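PDB 5A8U: polyhedrin from Orgyia pseudotsugata cypovirus 5, which forms the bulk of the crystalline occlusion bodies (polyhedra) that shield cypovirus particles from the outside environment until insect larvae ingest them. Local coordinates for residues 13-16 and 17-20; 65-68 and 69-72. All blocks are in the same frame, centred on the assembly; numbering follows the deposited sequence.

Interaction 1. Residues 13-16 and 17-20; sequences KAHN and KRIS
Asn16 O is approached by two groups of Ser20, one turn further along the alpha-helix 6-21: the backbone N donates a hydrogen bond of 3.2 Å to it, and OG lies 2.9 Å from it. The hydroxyl stands between the backbone N and the carbonyl carbon (chi1 63°), folded back over its own helix; Lys17 O is also within reach, and either oxygen could accept its proton. The i to i+4 pattern continues with Lys17 N to Lys13 O and Arg18 N to Ala14 O. Lys13 and Lys17 run out from the same side of the helix with NZ atoms 5.9 Å apart, and Lys17 NZ is paired with Glu21, which probably eases the repulsion. On another side the His15 ring, its CG anti to the backbone N (chi1 178°), lies over Ile19, against which Arg146 of a second subunit packs. Ile19 CD1 makes a CH-pi contact, 3.7 Å from the His15 ring centroid, although CD1 also clashes with His15 O, so the details are doubtful. Most of these residues also touch crystal neighbours. Arg18 NH2 reaches within 3.2 Å of His15 ND1, with guanidinium and imidazole planes 75° apart.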
loop_
_atom_site.group_PDB
_atom_site.type_symbol
_atom_site.label_atom_id
_atom_site.label_comp_id
_atom_site.label_asym_id
_atom_site.label_seq_id
_atom_site.Cartn_x
_atom_site.Cartn_y
_atom_site.Cartn_z
ATOM N N LYS A 13 34.489 7.576 22.281
ATOM C CA LYS A 13 34.691 6.288 21.613
ATOM C C LYS A 13 33.523 5.300 21.807
ATOM O O LYS A 13 33.119 4.623 20.858
ATOM C CB LYS A 13 36.006 5.652 22.077
ATOM C CG LYS A 13 36.303 4.291 21.449
ATOM C CD LYS A 13 37.623 3.720 21.976
ATOM C CE LYS A 13 37.948 2.360 21.357
ATOM N NZ LYS A 13 36.993 1.303 21.799
ATOM N N ALA A 14 32.995 5.214 23.030
ATOM C CA ALA A 14 31.840 4.359 23.325
ATOM C C ALA A 14 30.594 4.835 22.582
ATOM O O ALA A 14 29.790 4.029 22.108
ATOM C CB ALA A 14 31.580 4.305 24.828
ATOM N N HIS A 15 30.439 6.152 22.485
ATOM C CA HIS A 15 29.363 6.745 21.702
ATOM C C HIS A 15 29.500 6.407 20.224
ATOM O O HIS A 15 28.519 6.014 19.576
ATOM C CB HIS A 15 29.341 8.269 21.877
ATOM C CG HIS A 15 28.291 8.941 21.051
ATOM N ND1 HIS A 15 27.043 9.252 21.543
ATOM C CD2 HIS A 15 28.296 9.342 19.755
ATOM C CE1 HIS A 15 26.324 9.817 20.590
ATOM N NE2 HIS A 15 27.058 9.880 19.492
ATOM N N ASN A 16 30.711 6.559 19.685
ATOM C CA ASN A 16 30.955 6.246 18.279
ATOM C C ASN A 16 30.733 4.772 17.969
ATOM O O ASN A 16 30.190 4.437 16.915
ATOM C CB ASN A 16 32.362 6.668 17.843
ATOM C CG ASN A 16 32.553 8.168 17.858
ATOM O OD1 ASN A 16 31.593 8.924 17.953
ATOM N ND2 ASN A 16 33.801 8.605 17.738
ATOM N N LYS A 17 31.153 3.902 18.891
ATOM C CA LYS A 17 30.986 2.454 18.730
ATOM C C LYS A 17 29.513 2.081 18.754
ATOM O O LYS A 17 29.048 1.277 17.943
ATOM C CB LYS A 17 31.734 1.692 19.838
ATOM C CG LYS A 17 31.684 0.158 19.691
ATOM C CD LYS A 17 32.463 -0.559 20.788
ATOM C CE LYS A 17 32.394 -2.072 20.643
ATOM N NZ LYS A 17 33.159 -2.562 19.459
ATOM N N ARG A 18 28.782 2.659 19.697
ATOM C CA ARG A 18 27.365 2.358 19.842
ATOM C C ARG A 18 26.617 2.690 18.558
ATOM O O ARG A 18 25.888 1.863 18.009
ATOM C CB ARG A 18 26.771 3.136 21.016
ATOM C CG ARG A 18 25.268 2.990 21.147
ATOM C CD ARG A 18 24.744 3.723 22.363
ATOM N NE ARG A 18 25.035 5.155 22.297
ATOM C CZ ARG A 18 24.755 6.017 23.268
ATOM N NH1 ARG A 18 24.175 5.591 24.387
ATOM N NH2 ARG A 18 25.059 7.300 23.127
ATOM N N ILE A 19 26.801 3.913 18.078
ATOM C CA ILE A 19 26.037 4.382 16.928
ATOM C C ILE A 19 26.378 3.580 15.662
ATOM O O ILE A 19 25.503 3.281 14.854
ATOM C CB ILE A 19 26.217 5.905 16.708
ATOM C CG1 ILE A 19 25.377 6.694 17.720
ATOM C CG2 ILE A 19 25.783 6.308 15.298
ATOM C CD1 ILE A 19 25.739 6.460 19.174
ATOM N N SER A 20 27.644 3.212 15.511
ATOM C CA SER A 20 28.099 2.472 14.337
ATOM C C SER A 20 27.664 1.007 14.357
ATOM O O SER A 20 27.284 0.443 13.323
ATOM C CB SER A 20 29.617 2.555 14.225
ATOM O OG SER A 20 30.234 1.947 15.345
#

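Interaction 2. Residues 65-68 and 69-72; sequences FPNY and MNPD
A buried, local turn in the loop between helices 60-63 and 84-91 is closed by Asn67 and Asn70, which bond to each other twice. Asn70 N donates to Asn67 OD1 at 2.7 Å, and Asn67 N returns a bond of 3.1 Å to Asn70 O, reaching that oxygen from above the carbonyl plane. OD1 takes a second, weak bond from Met69 N; chi1 of 59°, with CG between the backbone N and the carbonyl carbon, turns the amide inward over these two N-H groups. Its ND2 is held from outside by Lys64 O and Gln44, which fixes the amide's rotation. Before the turn, a cis peptide bond leads into Pro66, whose CB sits over the Phe65 ring and 3.5 Å from Asn70 O. Phe65 CE1 touches the same oxygen. Met69, bent at chi2 and chi3, brings CE to 3.9 Å from Tyr68 CE1, and a water donates to both Tyr68 O and Met69 O. The Tyr68 ring meets Tyr68 of both other subunits edge-to-face, so this corner of the loop lies near the threefold axis of the trimer. The weak i+2 bond from Met69 N defines an Asx turn, reinforced by the stronger one from Asn70 N.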
loop_
_atom_site.group_PDB
_atom_site.type_symbol
_atom_site.label_atom_id
_atom_site.label_comp_id
_atom_site.label_asym_id
_atom_site.label_seq_id
_atom_site.Cartn_x
_atom_site.Cartn_y
_atom_site.Cartn_z
ATOM N N PHE A 65 7.008 11.681 -13.610
ATOM C CA PHE A 65 6.856 12.964 -12.938
ATOM C C PHE A 65 6.115 13.912 -13.890
ATOM O O PHE A 65 6.327 13.845 -15.104
ATOM C CB PHE A 65 8.223 13.552 -12.570
ATOM C CG PHE A 65 8.122 14.888 -11.913
ATOM C CD1 PHE A 65 7.815 14.973 -10.560
ATOM C CD2 PHE A 65 8.275 16.050 -12.646
ATOM C CE1 PHE A 65 7.688 16.210 -9.939
ATOM C CE2 PHE A 65 8.151 17.295 -12.031
ATOM C CZ PHE A 65 7.864 17.369 -10.673
ATOM N N PRO A 66 5.205 14.749 -13.365
ATOM C CA PRO A 66 4.697 14.770 -11.993
ATOM C C PRO A 66 3.715 13.611 -11.778
ATOM O O PRO A 66 3.479 12.831 -12.693
ATOM C CB PRO A 66 3.971 16.128 -11.917
ATOM C CG PRO A 66 3.493 16.359 -13.343
ATOM C CD PRO A 66 4.610 15.814 -14.201
ATOM N N ASN A 67 3.165 13.489 -10.577
ATOM C CA ASN A 67 2.172 12.450 -10.318
ATOM C C ASN A 67 1.343 12.787 -9.083
ATOM O O ASN A 67 1.509 13.863 -8.508
ATOM C CB ASN A 67 2.875 11.094 -10.175
ATOM C CG ASN A 67 3.889 11.078 -9.063
ATOM O OD1 ASN A 67 3.628 11.551 -7.963
ATOM N ND2 ASN A 67 5.059 10.535 -9.349
ATOM N N TYR A 68 0.463 11.880 -8.669
ATOM C CA TYR A 68 -0.419 12.195 -7.553
ATOM C C TYR A 68 0.333 12.394 -6.240
ATOM O O TYR A 68 -0.153 13.089 -5.325
ATOM C CB TYR A 68 -1.541 11.150 -7.412
ATOM C CG TYR A 68 -1.104 9.742 -7.054
ATOM C CD1 TYR A 68 -0.872 9.385 -5.732
ATOM C CD2 TYR A 68 -0.951 8.761 -8.042
ATOM C CE1 TYR A 68 -0.480 8.107 -5.396
ATOM C CE2 TYR A 68 -0.568 7.465 -7.709
ATOM C CZ TYR A 68 -0.334 7.148 -6.384
ATOM O OH TYR A 68 0.043 5.870 -6.028
ATOM N N MET A 69 1.519 11.793 -6.149
ATOM C CA MET A 69 2.337 11.889 -4.941
ATOM C C MET A 69 3.109 13.204 -4.936
ATOM O O MET A 69 3.207 13.873 -3.910
ATOM C CB MET A 69 3.315 10.708 -4.875
ATOM C CG MET A 69 4.071 10.575 -3.549
ATOM S SD MET A 69 2.991 10.089 -2.175
ATOM C CE MET A 69 2.433 8.493 -2.760
ATOM N N ASN A 70 3.667 13.556 -6.088
ATOM C CA ASN A 70 4.463 14.769 -6.229
ATOM C C ASN A 70 4.021 15.566 -7.443
ATOM O O ASN A 70 4.554 15.387 -8.535
ATOM C CB ASN A 70 5.932 14.392 -6.361
ATOM C CG ASN A 70 6.427 13.658 -5.144
ATOM O OD1 ASN A 70 6.324 14.180 -4.033
ATOM N ND2 ASN A 70 6.940 12.438 -5.334
ATOM N N PRO A 71 3.017 16.433 -7.261
ATOM C CA PRO A 71 2.579 17.334 -8.336
ATOM C C PRO A 71 3.673 18.323 -8.681
ATOM O O PRO A 71 4.629 18.481 -7.915
ATOM C CB PRO A 71 1.400 18.085 -7.704
ATOM C CG PRO A 71 0.958 17.222 -6.537
ATOM C CD PRO A 71 2.225 16.597 -6.030
ATOM N N ASP A 72 3.550 18.985 -9.822
ATOM C CA ASP A 72 4.551 19.983 -10.151
ATOM C C ASP A 72 4.242 21.274 -9.379
ATOM O O ASP A 72 3.324 21.317 -8.552
ATOM C CB ASP A 72 4.651 20.220 -11.673
ATOM C CG ASP A 72 3.440 20.929 -12.249
ATOM O OD1 ASP A 72 2.583 21.424 -11.478
ATOM O OD2 ASP A 72 3.355 21.021 -13.499
HETATM O O HOH W 1 0.496 14.883 -3.365
#

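In the fold
Interaction 1 comes first along the chain, on helix 6-21, and interaction 2 follows in the loop after helix 60-63; strands 30-37, 43-50 and 53-58 lie between them in sequence. Their centres are about 40 Å apart and their nearest atoms about 29 Å, so they do not touch. The helix is a surface feature, centred about 28 Å from the middle of the chain, whereas the turn at 65-72 is buried, contacting strand 223-227 at the border of the six-stranded antiparallel sheet. Both meet other subunits: residues 65-72 through Tyr68 near the threefold axis, residues 13-20 on an outlying arm that also reaches crystal neighbours, in keeping with a protein that assembles into polyhedra.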